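Local atomic coordinates of toxin secretion ATP-binding protein (Vibrio parahaemolyticus RIMD 2210633, PDB entry 3B79), a protein that probably uses ATP to drive export across the cell membrane, and is represented here by its N-terminal peptidase C39-like domain. Residues A[10-15]-A[51-56]; A[27-32]-A[37-42]. All coordinates share one frame; numbering follows the deposited sequence.

Contact 1: residues A[10-15]-A[51-56]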
ATOM      1  N   ASN A  10      -4.803  -1.715  -5.634  1.00 10.75           N
ATOM      2  CA  ASN A  10      -4.427  -3.072  -5.251  1.00 10.71           C
ATOM      3  C   ASN A  10      -3.919  -3.092  -3.806  1.00  9.62           C
ATOM      4  O   ASN A  10      -4.269  -3.977  -3.001  1.00 10.71           O
ATOM      5  CB  ASN A  10      -3.342  -3.609  -6.207  1.00 11.44           C
ATOM      6  CG  ASN A  10      -3.073  -5.095  -6.008  1.00 11.91           C
ATOM      7  OD1 ASN A  10      -2.088  -5.515  -5.312  1.00 14.79           O
ATOM      8  ND2 ASN A  10      -3.963  -5.896  -6.523  1.00 12.86           N
ATOM      9  N   SER A  11      -3.058  -2.128  -3.481  1.00  9.89           N
ATOM     10  CA  SER A  11      -2.491  -2.092  -2.131  1.00 10.23           C
ATOM     11  C   SER A  11      -3.594  -1.870  -1.078  1.00  9.85           C
ATOM     12  O   SER A  11      -3.601  -2.502  -0.020  1.00 10.30           O
ATOM     13  CB  SER A  11      -1.435  -0.971  -2.031  1.00 10.54           C
ATOM     14  OG  SER A  11      -0.372  -1.211  -2.938  1.00 10.51           O
ATOM     15  N   LEU A  12      -4.539  -0.963  -1.374  1.00 10.23           N
ATOM     16  CA  LEU A  12      -5.607  -0.676  -0.417  1.00 11.16           C
ATOM     17  C   LEU A  12      -6.527  -1.881  -0.241  1.00 11.32           C
ATOM     18  O   LEU A  12      -6.962  -2.165   0.881  1.00 11.35           O
ATOM     19  CB  LEU A  12      -6.424   0.519  -0.934  1.00 11.84           C
ATOM     20  CG  LEU A  12      -7.602   0.913  -0.054  1.00 14.38           C
ATOM     21  CD1 LEU A  12      -7.151   1.327   1.353  1.00 15.54           C
ATOM     22  CD2 LEU A  12      -8.425   2.037  -0.733  1.00 14.52           C
ATOM     23  N   ILE A  13      -6.826  -2.580  -1.331  0.60 10.82           N
ATOM     24  CA  ILE A  13      -7.686  -3.780  -1.249  0.60 10.74           C
ATOM     25  C   ILE A  13      -7.010  -4.811  -0.397  0.60 11.09           C
ATOM     26  O   ILE A  13      -7.676  -5.434   0.458  0.60  9.59           O
ATOM     27  CB  ILE A  13      -7.985  -4.321  -2.654  0.60 10.91           C
ATOM     28  CG1 ILE A  13      -9.046  -3.419  -3.320  0.60 11.18           C
ATOM     29  CG2 ILE A  13      -8.461  -5.821  -2.616  0.60 12.26           C
ATOM     30  CD1 ILE A  13     -10.431  -3.555  -2.819  0.60 17.97           C
ATOM     31  N   TYR A  14      -5.709  -5.008  -0.580  1.00 11.08           N
ATOM     32  CA  TYR A  14      -4.988  -5.986   0.259  1.00 10.84           C
ATOM     33  C   TYR A  14      -5.152  -5.599   1.735  1.00 10.19           C
ATOM     34  O   TYR A  14      -5.500  -6.451   2.571  1.00 10.93           O
ATOM     35  CB  TYR A  14      -3.482  -6.073  -0.097  1.00 11.03           C
ATOM     36  CG  TYR A  14      -2.785  -7.005   0.856  1.00 10.97           C
ATOM     37  CD1 TYR A  14      -2.715  -8.366   0.587  1.00 12.59           C
ATOM     38  CD2 TYR A  14      -2.293  -6.535   2.075  1.00 11.25           C
ATOM     39  CE1 TYR A  14      -2.135  -9.219   1.511  1.00 12.91           C
ATOM     40  CE2 TYR A  14      -1.743  -7.399   3.009  1.00 12.08           C
ATOM     41  CZ  TYR A  14      -1.674  -8.758   2.724  1.00 12.58           C
ATOM     42  OH  TYR A  14      -1.102  -9.597   3.703  1.00 15.84           O
ATOM     43  N   VAL A  15      -4.926  -4.324   2.090  1.00 10.29           N
ATOM     44  CA  VAL A  15      -5.028  -3.973   3.480  1.00 10.87           C
ATOM     45  C   VAL A  15      -6.450  -4.128   4.006  1.00 10.63           C
ATOM     46  O   VAL A  15      -6.663  -4.570   5.147  1.00 11.25           O
ATOM     47  CB  VAL A  15      -4.445  -2.552   3.746  1.00 10.79           C
ATOM     48  CG1 VAL A  15      -4.643  -2.192   5.223  1.00 12.86           C
ATOM     49  CG2 VAL A  15      -2.972  -2.531   3.339  1.00 12.21           C
ATOM     50  N   ALA A  51     -13.591   2.153   2.589  1.00 15.79           N
ATOM     51  CA  ALA A  51     -13.321   0.769   3.001  1.00 16.77           C
ATOM     52  C   ALA A  51     -13.565   0.502   4.507  1.00 16.23           C
ATOM     53  O   ALA A  51     -13.604  -0.664   4.913  1.00 18.88           O
ATOM     54  CB  ALA A  51     -11.885   0.421   2.659  1.00 16.62           C
ATOM     55  N   GLY A  52     -13.704   1.541   5.332  1.00 15.22           N
ATOM     56  CA  GLY A  52     -13.790   1.424   6.788  1.00 15.12           C
ATOM     57  C   GLY A  52     -12.426   1.521   7.403  1.00 13.98           C
ATOM     58  O   GLY A  52     -12.257   1.097   8.563  1.00 15.71           O
ATOM     59  N   LEU A  53     -11.472   2.132   6.678  1.00 13.10           N
ATOM     60  CA  LEU A  53     -10.098   2.327   7.155  1.00 13.14           C
ATOM     61  C   LEU A  53      -9.782   3.821   7.281  1.00 12.98           C
ATOM     62  O   LEU A  53     -10.532   4.651   6.795  1.00 14.56           O
ATOM     63  CB  LEU A  53      -9.094   1.686   6.164  1.00 13.64           C
ATOM     64  CG  LEU A  53      -9.216   0.158   5.959  1.00 13.83           C
ATOM     65  CD1 LEU A  53      -8.410  -0.244   4.752  1.00 16.54           C
ATOM     66  CD2 LEU A  53      -8.807  -0.582   7.223  1.00 16.63           C
ATOM     67  N   VAL A  54      -8.664   4.121   7.904  1.00 13.02           N
ATOM     68  CA  VAL A  54      -8.110   5.457   7.937  1.00 13.40           C
ATOM     69  C   VAL A  54      -6.711   5.351   7.369  1.00 12.71           C
ATOM     70  O   VAL A  54      -5.920   4.480   7.812  1.00 13.23           O
ATOM     71  CB  VAL A  54      -7.973   5.981   9.353  1.00 14.35           C
ATOM     72  CG1 VAL A  54      -7.435   7.451   9.308  1.00 16.95           C
ATOM     73  CG2 VAL A  54      -9.291   5.895  10.087  1.00 17.39           C
ATOM     74  N   ALA A  55      -6.405   6.170   6.353  1.00 12.00           N
ATOM     75  CA  ALA A  55      -5.071   6.157   5.772  1.00 11.90           C
ATOM     76  C   ALA A  55      -4.494   7.552   5.819  1.00 12.42           C
ATOM     77  O   ALA A  55      -5.149   8.523   5.412  1.00 14.54           O
ATOM     78  CB  ALA A  55      -5.107   5.662   4.321  1.00 12.36           C
ATOM     79  N   LYS A  56      -3.250   7.651   6.246  1.00 11.65           N
ATOM     80  CA  LYS A  56      -2.608   8.961   6.397  1.00 13.57           C
ATOM     81  C   LYS A  56      -1.184   8.905   5.835  1.00 11.38           C
ATOM     82  O   LYS A  56      -0.412   8.001   6.194  1.00 11.04           O
ATOM     83  CB  LYS A  56      -2.505   9.351   7.880  1.00 14.84           C
ATOM     84  CG  LYS A  56      -1.811  10.730   8.082  1.00 19.62           C
ATOM     85  CD  LYS A  56      -1.812  11.183   9.545  1.00 21.94           C
ATOM     86  CE  LYS A  56      -0.514  11.976   9.882  1.00 29.71           C
ATOM     87  NZ  LYS A  56      -0.660  13.476   9.768  1.00 34.44           N
TER

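Contact 2: residues A[27-32]-A[37-42]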
ATOM      1  N   ALA A  27     -16.781  -0.026  -4.630  1.00 29.01           N
ATOM      2  CA  ALA A  27     -17.124   0.774  -3.457  1.00 27.10           C
ATOM      3  C   ALA A  27     -15.982   1.715  -3.096  1.00 24.65           C
ATOM      4  O   ALA A  27     -16.216   2.873  -2.694  1.00 24.71           O
ATOM      5  CB  ALA A  27     -17.470  -0.129  -2.260  1.00 27.61           C
ATOM      6  N   LEU A  28     -14.750   1.239  -3.249  1.00 21.74           N
ATOM      7  CA  LEU A  28     -13.622   2.041  -2.760  1.00 21.20           C
ATOM      8  C   LEU A  28     -13.348   3.269  -3.596  1.00 20.91           C
ATOM      9  O   LEU A  28     -12.774   4.254  -3.111  1.00 21.78           O
ATOM     10  CB  LEU A  28     -12.334   1.239  -2.700  1.00 20.17           C
ATOM     11  CG  LEU A  28     -12.464   0.005  -1.825  1.00 23.23           C
ATOM     12  CD1 LEU A  28     -11.078  -0.546  -1.533  1.00 24.10           C
ATOM     13  CD2 LEU A  28     -13.239   0.263  -0.563  1.00 26.11           C
ATOM     14  N   VAL A  29     -13.714   3.220  -4.871  1.00 19.37           N
ATOM     15  CA  VAL A  29     -13.488   4.402  -5.724  1.00 22.12           C
ATOM     16  C   VAL A  29     -14.768   5.195  -5.994  1.00 22.30           C
ATOM     17  O   VAL A  29     -14.726   6.196  -6.709  1.00 22.69           O
ATOM     18  CB  VAL A  29     -12.766   4.038  -7.036  1.00 21.59           C
ATOM     19  CG1 VAL A  29     -11.386   3.420  -6.761  1.00 23.58           C
ATOM     20  CG2 VAL A  29     -13.649   3.103  -7.876  1.00 25.10           C
ATOM     21  N   ASN A  30     -15.900   4.764  -5.426  1.00 23.45           N
ATOM     22  CA  ASN A  30     -17.201   5.392  -5.743  1.00 25.19           C
ATOM     23  C   ASN A  30     -17.247   6.868  -5.418  1.00 25.13           C
ATOM     24  O   ASN A  30     -17.032   7.261  -4.277  1.00 25.35           O
ATOM     25  CB  ASN A  30     -18.345   4.680  -4.991  1.00 26.40           C
ATOM     26  CG  ASN A  30     -19.741   5.105  -5.500  1.00 29.89           C
ATOM     27  OD1 ASN A  30     -20.684   5.233  -4.730  1.00 37.29           O
ATOM     28  ND2 ASN A  30     -19.849   5.311  -6.791  1.00 31.72           N
ATOM     29  N   GLY A  31     -17.585   7.679  -6.417  1.00 25.75           N
ATOM     30  CA  GLY A  31     -17.677   9.124  -6.227  1.00 26.27           C
ATOM     31  C   GLY A  31     -16.347   9.876  -6.173  1.00 26.32           C
ATOM     32  O   GLY A  31     -16.328  11.074  -5.844  1.00 28.18           O
ATOM     33  N   LEU A  32     -15.232   9.197  -6.460  1.00 23.96           N
ATOM     34  CA  LEU A  32     -13.920   9.860  -6.444  1.00 22.67           C
ATOM     35  C   LEU A  32     -13.437  10.242  -7.840  1.00 22.22           C
ATOM     36  O   LEU A  32     -13.647   9.534  -8.812  1.00 22.68           O
ATOM     37  CB  LEU A  32     -12.881   8.954  -5.776  1.00 22.50           C
ATOM     38  CG  LEU A  32     -13.200   8.691  -4.306  1.00 22.41           C
ATOM     39  CD1 LEU A  32     -12.131   7.761  -3.780  1.00 21.93           C
ATOM     40  CD2 LEU A  32     -13.336   9.940  -3.430  1.00 25.14           C
ATOM     41  N   GLY A  37      -7.996   6.907 -14.725  1.00 26.87           N
ATOM     42  CA  GLY A  37      -8.699   5.755 -14.186  1.00 25.79           C
ATOM     43  C   GLY A  37      -8.129   5.150 -12.910  1.00 23.35           C
ATOM     44  O   GLY A  37      -8.501   4.037 -12.549  1.00 24.62           O
ATOM     45  N   LYS A  38      -7.231   5.879 -12.243  1.00 21.29           N
ATOM     46  CA  LYS A  38      -6.482   5.341 -11.108  1.00 19.71           C
ATOM     47  C   LYS A  38      -6.546   6.252  -9.881  1.00 17.78           C
ATOM     48  O   LYS A  38      -6.651   7.490  -9.958  1.00 18.04           O
ATOM     49  CB  LYS A  38      -5.017   5.178 -11.472  1.00 21.08           C
ATOM     50  CG  LYS A  38      -4.712   4.130 -12.580  1.00 24.34           C
ATOM     51  CD  LYS A  38      -3.201   4.059 -12.803  1.00 25.66           C
ATOM     52  CE  LYS A  38      -2.760   3.074 -13.914  1.00 29.13           C
ATOM     53  NZ  LYS A  38      -1.240   3.137 -14.121  1.00 34.36           N
ATOM     54  N   LEU A  39      -6.446   5.605  -8.732  1.00 15.06           N
ATOM     55  CA  LEU A  39      -6.228   6.337  -7.486  1.00 14.68           C
ATOM     56  C   LEU A  39      -4.861   7.031  -7.489  1.00 15.34           C
ATOM     57  O   LEU A  39      -3.921   6.608  -8.184  1.00 17.19           O
ATOM     58  CB  LEU A  39      -6.292   5.373  -6.307  1.00 15.37           C
ATOM     59  CG  LEU A  39      -7.666   4.909  -5.850  1.00 16.72           C
ATOM     60  CD1 LEU A  39      -7.478   3.955  -4.687  1.00 17.48           C
ATOM     61  CD2 LEU A  39      -8.518   6.078  -5.374  1.00 18.88           C
ATOM     62  N   THR A  40      -4.769   8.112  -6.722  1.00 13.52           N
ATOM     63  CA  THR A  40      -3.485   8.788  -6.477  1.00 14.20           C
ATOM     64  C   THR A  40      -3.365   8.935  -4.966  1.00 12.52           C
ATOM     65  O   THR A  40      -4.331   8.732  -4.248  1.00 13.07           O
ATOM     66  CB  THR A  40      -3.492  10.188  -7.105  1.00 13.65           C
ATOM     67  OG1 THR A  40      -4.426  10.970  -6.357  1.00 14.09           O
ATOM     68  CG2 THR A  40      -3.880  10.127  -8.565  1.00 15.97           C
ATOM     69  N   PRO A  41      -2.178   9.334  -4.486  1.00 12.91           N
ATOM     70  CA  PRO A  41      -2.038   9.574  -3.052  1.00 12.69           C
ATOM     71  C   PRO A  41      -3.029  10.612  -2.490  1.00 11.85           C
ATOM     72  O   PRO A  41      -3.406  10.543  -1.323  1.00 12.92           O
ATOM     73  CB  PRO A  41      -0.584  10.044  -2.903  1.00 13.33           C
ATOM     74  CG  PRO A  41       0.125   9.324  -4.047  1.00 15.15           C
ATOM     75  CD  PRO A  41      -0.884   9.468  -5.197  1.00 14.28           C
ATOM     76  N   PHE A  42      -3.444  11.552  -3.341  1.00 11.55           N
ATOM     77  CA  PHE A  42      -4.404  12.556  -2.885  1.00 12.06           C
ATOM     78  C   PHE A  42      -5.770  12.008  -2.583  1.00 12.01           C
ATOM     79  O   PHE A  42      -6.496  12.582  -1.758  1.00 13.14           O
ATOM     80  CB  PHE A  42      -4.548  13.669  -3.958  1.00 12.35           C
ATOM     81  CG  PHE A  42      -3.239  14.313  -4.299  1.00 12.45           C
ATOM     82  CD1 PHE A  42      -2.792  15.446  -3.584  1.00 12.55           C
ATOM     83  CD2 PHE A  42      -2.469  13.823  -5.357  1.00 12.62           C
ATOM     84  CE1 PHE A  42      -1.555  16.014  -3.880  1.00 13.96           C
ATOM     85  CE2 PHE A  42      -1.227  14.408  -5.680  1.00 14.03           C
ATOM     86  CZ  PHE A  42      -0.788  15.517  -4.918  1.00 14.70           C
TER

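Contact 1: residues A[10-15]-A[51-56]
Leu12 and Val15 of helix 7-18 meet Leu53 of edge strand 53-59, a helix-on-sheet packing within the peptidase C39-like domain, whose family belongs to the papain-like clan CA. One methyl of Leu53 does the touching. Leu53 CD1 lies 4.0 Å from Leu12 CD1, where the two leucines run past one another in opposite directions. The same Leu53 CD1 comes 4.3 Å from Val15 CG1, so a single strand methyl contacts residues three apart on one side of the helix. Leu12 makes its share of the contact with CG anti to the backbone N (chi1 178°), although its CB does not point at the strand. The backbones remain well apart, with Val15 CA and Leu53 CA separated by 8.9 Å, and the contact is purely apolar and buried.

Val124 of strand 120-126 touches both Val15 and Leu53, extending this cluster to the next strand. Ala47 and Ala48 of helix 44-51 pack against Leu12. That helix leads straight into the strand: Gly52 closes it in a Schellman motif with positive phi (91°), and the chain passes directly from there into Leu53, the first residue of the strand. At the same junction, the carbonyl O of Ala51 accepts a hydrogen bond from Asn23 ND2.

Contact 2: residues A[27-32]-A[37-42]
Val29, at the end of the short helix 25-29, and Leu39, in the irregular segment 37-42, form the closest CA pair of the two segments, 7.7 Å apart. The helix is weakly bonded at this end, where Asn30 N reaches Ala27 O over a long 3.3 Å. The chain then reverses through a type II beta turn from Val29 to Leu32, closed by the bond from Leu32 N to Val29 O at 3.1 Å. Gly31 holds the third position of the turn with positive phi (77°), as this turn type prefers. Within 37-42, Thr40 OG1 accepts a weak, bent hydrogen bond from Phe42 N (3.2 Å, 126° at the hydrogen), the connectivity of an ST turn.

The turn carries Leu32 back beside Val29, and the two side chains share Leu39. Val29 CG1 rests against the branch point of Leu39 and one of its methyls, 4.1 Å from Leu39 CG, with the side chains crossing at a slant. Leu39 CD2 also meets Leu32 CD1, at 4.3 Å. The CB of Leu39 is not aimed at 27-32; its CG, anti to the carbonyl carbon (chi1 -77°), and the CD2 methyl beyond make the approach.

Around this apolar trio, Asp6 OD2 accepts a hydrogen bond from Leu39 N, and Arg50 NE donates one to Asn30 O. Leu39 also packs on Leu9 of helix 7-18, while Leu32 lies against Arg46, Ala47 and Arg50 of helix 44-51, which places the contact as a bridge between those two helices.

In the fold
Contact 2 is nested in the chain loop that contact 1 closes, and their centres lie about 11 Å apart. Leu28 joins them: Leu28 CD1 is 3.8 Å from Leu12 CD2, and Leu28 CD2 is 3.5 Å from Ala51 CB. The packing therefore runs from the sheet through helix 7-18 to helix 25-29 and the loop beyond. Contact 1 is buried, its centre about 7 Å from the chain centre; contact 2 is partly buried, its centre about 14 Å away. No ligand or peptidase site is identified at either contact; helix 7-18, which forms one side of contact 1 and packs against contact 2, probably corresponds to the helix that carries the catalytic cysteine in active clan CA peptidases.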